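Local structure of STBB protein (Escherichia coli, 2JD3) at residues Q73-L78 / T82-S87; L12-E17 / F22-A27; E26-V31 / G37-N42. The protein is the ParR (StbB) protein of a plasmid partition system, a ribbon-helix-helix DNA-binding protein that probably couples centromere-like parC DNA to actin-like ParM filaments. All coordinates share one frame; numbering follows the deposited sequence.

Contact 1. Residues Q73-L78 / T82-S87; sequences QVVTLL and TGWKPS
Leu78 meets Thr82 four residues on, near the end of helix 71-82, where a glycine with positive phi lets the chain leave the helix and Trp84 lies back on Val75, all at a helix end that packs on the second subunit of the ParR dimer. The side chains of Leu78 and Thr82 lie alongside one another and point the same way, Leu78 CD2 reaching 4.1 Å from Thr82 OG1. Leucine suits the buried position, while a small, part-polar threonine suits a partly exposed one; both also pack on Ala71 of the second subunit. Gly83 has a phi of 105°, a backbone setting that glycine, lacking a side chain, adopts readily. Trp84 follows with CG anti to its backbone N (chi1 -172°), a setting that carries the broad indole back toward the helix. Val75, branched at CB, offers CG1 to the six-membered part of the ring, approaching it at a slant. Tryptophan is apt for this junction because it combines a large apolar surface with one donor: NE1 is hydrogen-bonded to Asp72 OD2 of the second subunit, and the ring packs on Val75 of that subunit as well. The intrachain apolar contact is made by Val75 CG1, which lies 3.5 Å from Trp84 CZ3 and 3.9 Å from Trp84 CE3.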
loop_
_atom_site.group_PDB
_atom_site.type_symbol
_atom_site.label_atom_id
_atom_site.label_comp_id
_atom_site.label_asym_id
_atom_site.label_seq_id
_atom_site.Cartn_x
_atom_site.Cartn_y
_atom_site.Cartn_z
ATOM N N GLN A 73 -3.362 -9.951 6.662
ATOM C CA GLN A 73 -2.187 -9.377 7.303
ATOM C C GLN A 73 -2.254 -7.858 7.223
ATOM O O GLN A 73 -1.870 -7.161 8.163
ATOM C CB GLN A 73 -0.903 -9.855 6.635
ATOM C CG GLN A 73 -0.477 -11.254 7.011
ATOM C CD GLN A 73 0.872 -11.609 6.432
ATOM O OE1 GLN A 73 1.537 -12.538 6.893
ATOM N NE2 GLN A 73 1.290 -10.869 5.414
ATOM N N VAL A 74 -2.743 -7.344 6.099
ATOM C CA VAL A 74 -2.837 -5.900 5.930
ATOM C C VAL A 74 -3.823 -5.321 6.923
ATOM O O VAL A 74 -3.546 -4.296 7.544
ATOM C CB VAL A 74 -3.275 -5.504 4.495
ATOM C CG1 VAL A 74 -3.419 -3.999 4.392
ATOM C CG2 VAL A 74 -2.256 -5.992 3.486
ATOM N N VAL A 75 -4.966 -5.976 7.092
ATOM C CA VAL A 75 -5.969 -5.469 8.023
ATOM C C VAL A 75 -5.404 -5.434 9.437
ATOM O O VAL A 75 -5.647 -4.494 10.196
ATOM C CB VAL A 75 -7.257 -6.332 8.013
ATOM C CG1 VAL A 75 -8.293 -5.726 8.934
ATOM C CG2 VAL A 75 -7.814 -6.425 6.608
ATOM N N THR A 76 -4.634 -6.458 9.782
ATOM C CA THR A 76 -4.029 -6.546 11.102
ATOM C C THR A 76 -3.046 -5.406 11.358
ATOM O O THR A 76 -3.197 -4.646 12.318
ATOM C CB THR A 76 -3.314 -7.878 11.269
ATOM O OG1 THR A 76 -4.273 -8.938 11.151
ATOM C CG2 THR A 76 -2.626 -7.947 12.625
ATOM N N LEU A 77 -2.033 -5.288 10.509
ATOM C CA LEU A 77 -1.063 -4.212 10.658
ATOM C C LEU A 77 -1.813 -2.880 10.704
ATOM O O LEU A 77 -1.441 -1.955 11.423
ATOM C CB LEU A 77 -0.094 -4.231 9.482
ATOM C CG LEU A 77 1.197 -5.030 9.642
ATOM C CD1 LEU A 77 1.024 -6.167 10.617
ATOM C CD2 LEU A 77 1.621 -5.545 8.292
ATOM N N LEU A 78 -2.890 -2.801 9.935
ATOM C CA LEU A 78 -3.704 -1.602 9.868
ATOM C C LEU A 78 -4.305 -1.218 11.215
ATOM O O LEU A 78 -4.321 -0.045 11.595
ATOM C CB LEU A 78 -4.829 -1.822 8.871
ATOM C CG LEU A 78 -4.828 -0.905 7.666
ATOM C CD1 LEU A 78 -5.993 -1.291 6.786
ATOM C CD2 LEU A 78 -4.927 0.550 8.102
ATOM N N THR A 82 -3.439 1.821 13.478
ATOM C CA THR A 82 -4.415 2.876 13.249
ATOM C C THR A 82 -5.516 2.890 14.294
ATOM O O THR A 82 -6.074 3.939 14.612
ATOM C CB THR A 82 -5.042 2.693 11.857
ATOM O OG1 THR A 82 -4.337 3.503 10.914
ATOM C CG2 THR A 82 -6.503 3.057 11.862
ATOM N N GLY A 83 -5.825 1.709 14.813
ATOM C CA GLY A 83 -6.865 1.585 15.807
ATOM C C GLY A 83 -8.108 0.994 15.184
ATOM O O GLY A 83 -9.090 0.747 15.880
ATOM N N TRP A 84 -8.065 0.757 13.875
ATOM C CA TRP A 84 -9.212 0.205 13.162
ATOM C C TRP A 84 -9.670 -1.137 13.720
ATOM O O TRP A 84 -8.864 -2.019 14.009
ATOM C CB TRP A 84 -8.898 0.037 11.672
ATOM C CG TRP A 84 -10.109 -0.349 10.869
ATOM C CD1 TRP A 84 -11.028 0.496 10.315
ATOM C CD2 TRP A 84 -10.598 -1.677 10.635
ATOM N NE1 TRP A 84 -12.061 -0.224 9.759
ATOM C CE2 TRP A 84 -11.822 -1.558 9.944
ATOM C CE3 TRP A 84 -10.124 -2.955 10.949
ATOM C CZ2 TRP A 84 -12.576 -2.666 9.563
ATOM C CZ3 TRP A 84 -10.880 -4.062 10.567
ATOM C CH2 TRP A 84 -12.092 -3.907 9.882
ATOM N N LYS A 85 -10.982 -1.278 13.859
ATOM C CA LYS A 85 -11.589 -2.506 14.358
ATOM C C LYS A 85 -12.933 -2.736 13.683
ATOM O O LYS A 85 -13.620 -1.791 13.285
ATOM C CB LYS A 85 -11.829 -2.428 15.871
ATOM C CG LYS A 85 -10.586 -2.457 16.733
ATOM C CD LYS A 85 -10.971 -2.582 18.198
ATOM C CE LYS A 85 -9.752 -2.707 19.096
ATOM N NZ LYS A 85 -10.145 -2.925 20.518
ATOM N N PRO A 86 -13.320 -4.005 13.531
ATOM C CA PRO A 86 -14.605 -4.298 12.904
ATOM C C PRO A 86 -15.682 -3.600 13.726
ATOM O O PRO A 86 -15.424 -3.147 14.837
ATOM C CB PRO A 86 -14.689 -5.810 13.005
ATOM C CG PRO A 86 -13.260 -6.220 12.841
ATOM C CD PRO A 86 -12.530 -5.231 13.722
ATOM N N SER A 87 -16.890 -3.514 13.188
ATOM C CA SER A 87 -17.985 -2.850 13.890
ATOM C C SER A 87 -19.096 -3.847 14.207
ATOM O O SER A 87 -18.857 -4.911 14.777
ATOM C CB SER A 87 -18.540 -1.749 13.003
ATOM O OG SER A 87 -18.924 -2.305 11.754
#

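Contact 2. Residues L12-E17 / F22-A27; sequences LYLHPE and FQTLEA
Leu14, the last residue of strand 8-14, meets Thr24 of helix 19-29 through the methyl groups of both side chains. Leu12, Tyr13 and Leu14 pair antiparallel with a strand of the second subunit, and Leu14 also packs on Ile45 of that subunit. Leu14 CD1 comes to 3.8 Å from Thr24 CG2, and the two side chains run at about a right angle. The torsion at Thr24 (OG1 at chi1 -57°) sets CG2 anti to the backbone N and facing the strand, while OG1 is hydrogen-bonded to Ala20 O one turn earlier; threonine can therefore show an apolar methyl to a buried leucine and settle its hydroxyl within its own helix. At His15 the side chain turns from the helix, but its backbone N is hydrogen-bonded to Asp21 OD1, tying the strand end to the first turn of the helix. Pro16 comes next, a residue whose ring suits a tight bend between strand and helix. Its CB lies 3.7 Å from Leu25 CD1; an apolar leucine fits here, since it packs on both Pro16 and Tyr10 of the second subunit. Pro16 O approaches within 3.5 Å of Phe22 CB, with Phe22 CG and CD1 a little farther off. The turn thus leads from a shared two-stranded ribbon into the first helix, the strand-to-helix step characteristic of the dimeric ribbon-helix-helix fold.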
loop_
_atom_site.group_PDB
_atom_site.type_symbol
_atom_site.label_atom_id
_atom_site.label_comp_id
_atom_site.label_asym_id
_atom_site.label_seq_id
_atom_site.Cartn_x
_atom_site.Cartn_y
_atom_site.Cartn_z
ATOM N N LEU A 12 13.810 5.377 -7.237
ATOM C CA LEU A 12 13.908 4.576 -6.022
ATOM C C LEU A 12 14.714 3.297 -6.273
ATOM O O LEU A 12 14.853 2.857 -7.415
ATOM C CB LEU A 12 12.498 4.246 -5.508
ATOM C CG LEU A 12 11.603 3.362 -6.376
ATOM C CD1 LEU A 12 11.826 1.906 -6.012
ATOM C CD2 LEU A 12 10.154 3.710 -6.156
ATOM N N TYR A 13 15.243 2.703 -5.204
ATOM C CA TYR A 13 16.049 1.492 -5.335
ATOM C C TYR A 13 15.601 0.312 -4.484
ATOM O O TYR A 13 15.308 0.463 -3.297
ATOM C CB TYR A 13 17.518 1.780 -4.987
ATOM C CG TYR A 13 18.168 2.826 -5.852
ATOM C CD1 TYR A 13 18.204 4.160 -5.456
ATOM C CD2 TYR A 13 18.687 2.493 -7.104
ATOM C CE1 TYR A 13 18.734 5.141 -6.287
ATOM C CE2 TYR A 13 19.218 3.466 -7.941
ATOM C CZ TYR A 13 19.236 4.789 -7.530
ATOM O OH TYR A 13 19.717 5.760 -8.382
ATOM N N LEU A 14 15.571 -0.864 -5.101
ATOM C CA LEU A 14 15.225 -2.091 -4.403
ATOM C C LEU A 14 16.541 -2.840 -4.157
ATOM O O LEU A 14 17.564 -2.518 -4.769
ATOM C CB LEU A 14 14.275 -2.946 -5.245
ATOM C CG LEU A 14 12.844 -2.421 -5.388
ATOM C CD1 LEU A 14 11.962 -3.481 -6.029
ATOM C CD2 LEU A 14 12.301 -2.058 -4.025
ATOM N N HIS A 15 16.514 -3.827 -3.265
ATOM C CA HIS A 15 17.705 -4.602 -2.928
ATOM C C HIS A 15 17.424 -6.090 -3.014
ATOM O O HIS A 15 17.082 -6.725 -2.008
ATOM C CB HIS A 15 18.154 -4.270 -1.515
ATOM C CG HIS A 15 18.461 -2.824 -1.308
ATOM N ND1 HIS A 15 19.477 -2.178 -1.977
ATOM C CD2 HIS A 15 17.880 -1.894 -0.516
ATOM C CE1 HIS A 15 19.509 -0.911 -1.606
ATOM N NE2 HIS A 15 18.550 -0.712 -0.719
ATOM N N PRO A 16 17.581 -6.673 -4.215
ATOM C CA PRO A 16 17.341 -8.099 -4.455
ATOM C C PRO A 16 17.832 -9.032 -3.348
ATOM O O PRO A 16 17.213 -10.072 -3.095
ATOM C CB PRO A 16 18.025 -8.341 -5.798
ATOM C CG PRO A 16 19.001 -7.194 -5.918
ATOM C CD PRO A 16 18.220 -6.054 -5.384
ATOM N N GLU A 17 18.926 -8.662 -2.684
ATOM C CA GLU A 17 19.464 -9.475 -1.593
ATOM C C GLU A 17 18.440 -9.731 -0.477
ATOM O O GLU A 17 18.559 -10.693 0.279
ATOM C CB GLU A 17 20.714 -8.821 -0.996
ATOM C CG GLU A 17 20.564 -7.350 -0.610
ATOM C CD GLU A 17 21.051 -6.402 -1.703
ATOM O OE1 GLU A 17 21.060 -5.167 -1.473
ATOM O OE2 GLU A 17 21.427 -6.890 -2.797
ATOM N N PHE A 22 13.169 -8.921 -3.313
ATOM C CA PHE A 22 13.203 -9.943 -4.342
ATOM C C PHE A 22 11.800 -10.356 -4.750
ATOM O O PHE A 22 11.517 -10.523 -5.927
ATOM C CB PHE A 22 13.970 -11.176 -3.865
ATOM C CG PHE A 22 14.238 -12.168 -4.958
ATOM C CD1 PHE A 22 15.183 -11.890 -5.947
ATOM C CD2 PHE A 22 13.516 -13.356 -5.031
ATOM C CE1 PHE A 22 15.402 -12.777 -6.995
ATOM C CE2 PHE A 22 13.727 -14.250 -6.074
ATOM C CZ PHE A 22 14.670 -13.963 -7.058
ATOM N N GLN A 23 10.920 -10.530 -3.779
ATOM C CA GLN A 23 9.556 -10.930 -4.084
ATOM C C GLN A 23 8.872 -9.847 -4.925
ATOM O O GLN A 23 7.990 -10.141 -5.738
ATOM C CB GLN A 23 8.789 -11.202 -2.785
ATOM C CG GLN A 23 7.327 -11.492 -2.983
ATOM C CD GLN A 23 6.652 -12.034 -1.732
ATOM O OE1 GLN A 23 5.427 -11.926 -1.581
ATOM N NE2 GLN A 23 7.442 -12.638 -0.835
ATOM N N THR A 24 9.301 -8.597 -4.738
ATOM C CA THR A 24 8.750 -7.466 -5.477
ATOM C C THR A 24 9.246 -7.502 -6.918
ATOM O O THR A 24 8.484 -7.226 -7.840
ATOM C CB THR A 24 9.153 -6.126 -4.832
ATOM O OG1 THR A 24 8.722 -6.113 -3.473
ATOM C CG2 THR A 24 8.499 -4.966 -5.544
ATOM N N LEU A 25 10.521 -7.845 -7.103
ATOM C CA LEU A 25 11.116 -7.944 -8.438
ATOM C C LEU A 25 10.345 -8.931 -9.297
ATOM O O LEU A 25 10.042 -8.658 -10.457
ATOM C CB LEU A 25 12.568 -8.409 -8.361
ATOM C CG LEU A 25 13.619 -7.352 -8.040
ATOM C CD1 LEU A 25 14.969 -8.008 -7.830
ATOM C CD2 LEU A 25 13.691 -6.366 -9.177
ATOM N N GLU A 26 10.033 -10.086 -8.728
ATOM C CA GLU A 26 9.299 -11.089 -9.472
ATOM C C GLU A 26 7.934 -10.562 -9.883
ATOM O O GLU A 26 7.496 -10.776 -11.008
ATOM C CB GLU A 26 9.167 -12.363 -8.642
ATOM C CG GLU A 26 10.487 -13.103 -8.500
ATOM C CD GLU A 26 10.373 -14.376 -7.687
ATOM O OE1 GLU A 26 11.367 -15.138 -7.636
ATOM O OE2 GLU A 26 9.294 -14.614 -7.095
ATOM N N ALA A 27 7.263 -9.861 -8.980
ATOM C CA ALA A 27 5.959 -9.307 -9.298
ATOM C C ALA A 27 6.090 -8.370 -10.500
ATOM O O ALA A 27 5.306 -8.453 -11.446
ATOM C CB ALA A 27 5.404 -8.558 -8.097
#

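Contact 3. Residues E26-V31 / G37-N42; sequences EAIESV and GELFRN
Ile28 of helix 19-29 packs against Leu39 and Phe40 of helix 33-53, and its side chain supplies most of the apolar contact between the two. From CB, which points neither toward nor away from segment 37-42, the chain divides. The CG2 methyl, anti to the backbone N, lies in the plane of the Phe40 ring at its edge, 3.8 Å from both Phe40 CZ and Phe40 CE1. The other branch leaves through CG1, beside the backbone N (chi1 -55°), and a second bend (chi2 -67°) brings CD1 up to the side chains of the partner helix. There CD1 sits 3.6 Å from Phe40 CE1, at a slant to the ring, and 4.2 Å from Leu39 CD1. With two branches ending in methyls, isoleucine can touch a ring and a leucine at once, the side chains of Ile28 and Phe40 crossing at about a right angle. Val31, past the end of the first helix, adds a looser touch, its CG1 4.4 Å from Leu39 CG; a β-branched residue suits its extended backbone there. Around this core the second subunit closes in: Met48 of that subunit packs on Ile28 and Leu39, Phe44 of that subunit meets Phe40 edge to face, and Tyr10 from its strand touches Phe40 too, so helices 19-29 and 33-53 pack against helix 33-53 and strand 8-14 of the second subunit.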
loop_
_atom_site.group_PDB
_atom_site.type_symbol
_atom_site.label_atom_id
_atom_site.label_comp_id
_atom_site.label_asym_id
_atom_site.label_seq_id
_atom_site.Cartn_x
_atom_site.Cartn_y
_atom_site.Cartn_z
ATOM N N GLU A 26 10.033 -10.086 -8.728
ATOM C CA GLU A 26 9.299 -11.089 -9.472
ATOM C C GLU A 26 7.934 -10.562 -9.883
ATOM O O GLU A 26 7.496 -10.776 -11.008
ATOM C CB GLU A 26 9.167 -12.363 -8.642
ATOM C CG GLU A 26 10.487 -13.103 -8.500
ATOM C CD GLU A 26 10.373 -14.376 -7.687
ATOM O OE1 GLU A 26 11.367 -15.138 -7.636
ATOM O OE2 GLU A 26 9.294 -14.614 -7.095
ATOM N N ALA A 27 7.263 -9.861 -8.980
ATOM C CA ALA A 27 5.959 -9.307 -9.298
ATOM C C ALA A 27 6.090 -8.370 -10.500
ATOM O O ALA A 27 5.306 -8.453 -11.446
ATOM C CB ALA A 27 5.404 -8.558 -8.097
ATOM N N ILE A 28 7.081 -7.484 -10.460
ATOM C CA ILE A 28 7.308 -6.548 -11.556
ATOM C C ILE A 28 7.523 -7.327 -12.852
ATOM O O ILE A 28 6.847 -7.092 -13.856
ATOM C CB ILE A 28 8.571 -5.684 -11.330
ATOM C CG1 ILE A 28 8.502 -4.967 -9.980
ATOM C CG2 ILE A 28 8.713 -4.681 -12.461
ATOM C CD1 ILE A 28 7.434 -3.912 -9.882
ATOM N N GLU A 29 8.478 -8.258 -12.810
ATOM C CA GLU A 29 8.829 -9.083 -13.963
ATOM C C GLU A 29 7.635 -9.639 -14.725
ATOM O O GLU A 29 7.597 -9.543 -15.943
ATOM C CB GLU A 29 9.734 -10.253 -13.546
ATOM C CG GLU A 29 11.087 -9.873 -12.921
ATOM C CD GLU A 29 11.982 -9.048 -13.837
ATOM O OE1 GLU A 29 13.168 -8.846 -13.480
ATOM O OE2 GLU A 29 11.504 -8.598 -14.904
ATOM N N SER A 30 6.666 -10.219 -14.025
ATOM C CA SER A 30 5.500 -10.791 -14.698
ATOM C C SER A 30 4.443 -9.761 -15.096
ATOM O O SER A 30 3.240 -10.042 -15.111
ATOM C CB SER A 30 4.869 -11.899 -13.841
ATOM O OG SER A 30 4.510 -11.432 -12.557
ATOM N N VAL A 31 4.913 -8.561 -15.417
ATOM C CA VAL A 31 4.059 -7.463 -15.853
ATOM C C VAL A 31 4.806 -6.840 -17.026
ATOM O O VAL A 31 5.936 -6.363 -16.870
ATOM C CB VAL A 31 3.869 -6.392 -14.739
ATOM C CG1 VAL A 31 3.099 -5.208 -15.280
ATOM C CG2 VAL A 31 3.123 -6.986 -13.565
ATOM N N GLY A 37 4.917 1.346 -16.284
ATOM C CA GLY A 37 4.928 2.755 -15.945
ATOM C C GLY A 37 3.704 3.145 -15.141
ATOM O O GLY A 37 3.795 3.879 -14.153
ATOM N N GLU A 38 2.550 2.645 -15.562
ATOM C CA GLU A 38 1.305 2.956 -14.887
ATOM C C GLU A 38 1.167 2.134 -13.607
ATOM O O GLU A 38 0.468 2.527 -12.671
ATOM C CB GLU A 38 0.138 2.687 -15.832
ATOM C CG GLU A 38 -1.199 3.204 -15.346
ATOM C CD GLU A 38 -2.037 3.791 -16.481
ATOM O OE1 GLU A 38 -2.179 3.116 -17.534
ATOM O OE2 GLU A 38 -2.554 4.926 -16.310
ATOM N N LEU A 39 1.845 0.992 -13.571
ATOM C CA LEU A 39 1.812 0.115 -12.409
ATOM C C LEU A 39 2.664 0.724 -11.287
ATOM O O LEU A 39 2.276 0.698 -10.119
ATOM C CB LEU A 39 2.313 -1.278 -12.819
ATOM C CG LEU A 39 2.412 -2.470 -11.860
ATOM C CD1 LEU A 39 3.733 -2.388 -11.134
ATOM C CD2 LEU A 39 1.229 -2.517 -10.901
ATOM N N PHE A 40 3.807 1.296 -11.651
ATOM C CA PHE A 40 4.699 1.923 -10.682
ATOM C C PHE A 40 4.055 3.126 -9.993
ATOM O O PHE A 40 4.204 3.316 -8.790
ATOM C CB PHE A 40 5.991 2.373 -11.366
ATOM C CG PHE A 40 6.873 1.243 -11.819
ATOM C CD1 PHE A 40 6.440 -0.083 -11.740
ATOM C CD2 PHE A 40 8.132 1.500 -12.336
ATOM C CE1 PHE A 40 7.259 -1.133 -12.176
ATOM C CE2 PHE A 40 8.952 0.463 -12.771
ATOM C CZ PHE A 40 8.514 -0.856 -12.690
ATOM N N ARG A 41 3.345 3.944 -10.757
ATOM C CA ARG A 41 2.698 5.125 -10.194
ATOM C C ARG A 41 1.637 4.736 -9.163
ATOM O O ARG A 41 1.582 5.311 -8.069
ATOM C CB ARG A 41 2.074 5.960 -11.315
ATOM C CG ARG A 41 1.189 7.080 -10.830
ATOM C CD ARG A 41 0.691 7.948 -11.975
ATOM N NE ARG A 41 -0.431 8.787 -11.561
ATOM C CZ ARG A 41 -1.671 8.335 -11.375
ATOM N NH1 ARG A 41 -1.953 7.053 -11.573
ATOM N NH2 ARG A 41 -2.634 9.160 -10.981
ATOM N N ASN A 42 0.801 3.759 -9.513
ATOM C CA ASN A 42 -0.249 3.287 -8.618
ATOM C C ASN A 42 0.330 2.651 -7.354
ATOM O O ASN A 42 -0.127 2.920 -6.238
ATOM C CB ASN A 42 -1.137 2.283 -9.348
ATOM C CG ASN A 42 -2.150 2.955 -10.254
ATOM O OD1 ASN A 42 -2.471 2.440 -11.322
ATOM N ND2 ASN A 42 -2.673 4.100 -9.825
#

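Along the chain contact 2 comes first, contact 3 begins on residues where it ends, and contact 1 follows far downstream. Contacts 2 and 3 have centres 11 Å apart and share Glu26 and Ala27 of helix 19-29, which joins strand 8-14 on one side to helix 33-53 on the other: together they build the ribbon-helix-helix unit. Contact 1, on helix 71-82 and the loop behind it, lies on the opposite side of the chain's centre, its own centre 26 Å from each of theirs. All three reach the second subunit, so dimerisation is spread over both the probable DNA-binding part and the later helix 71-82 with the loop after it.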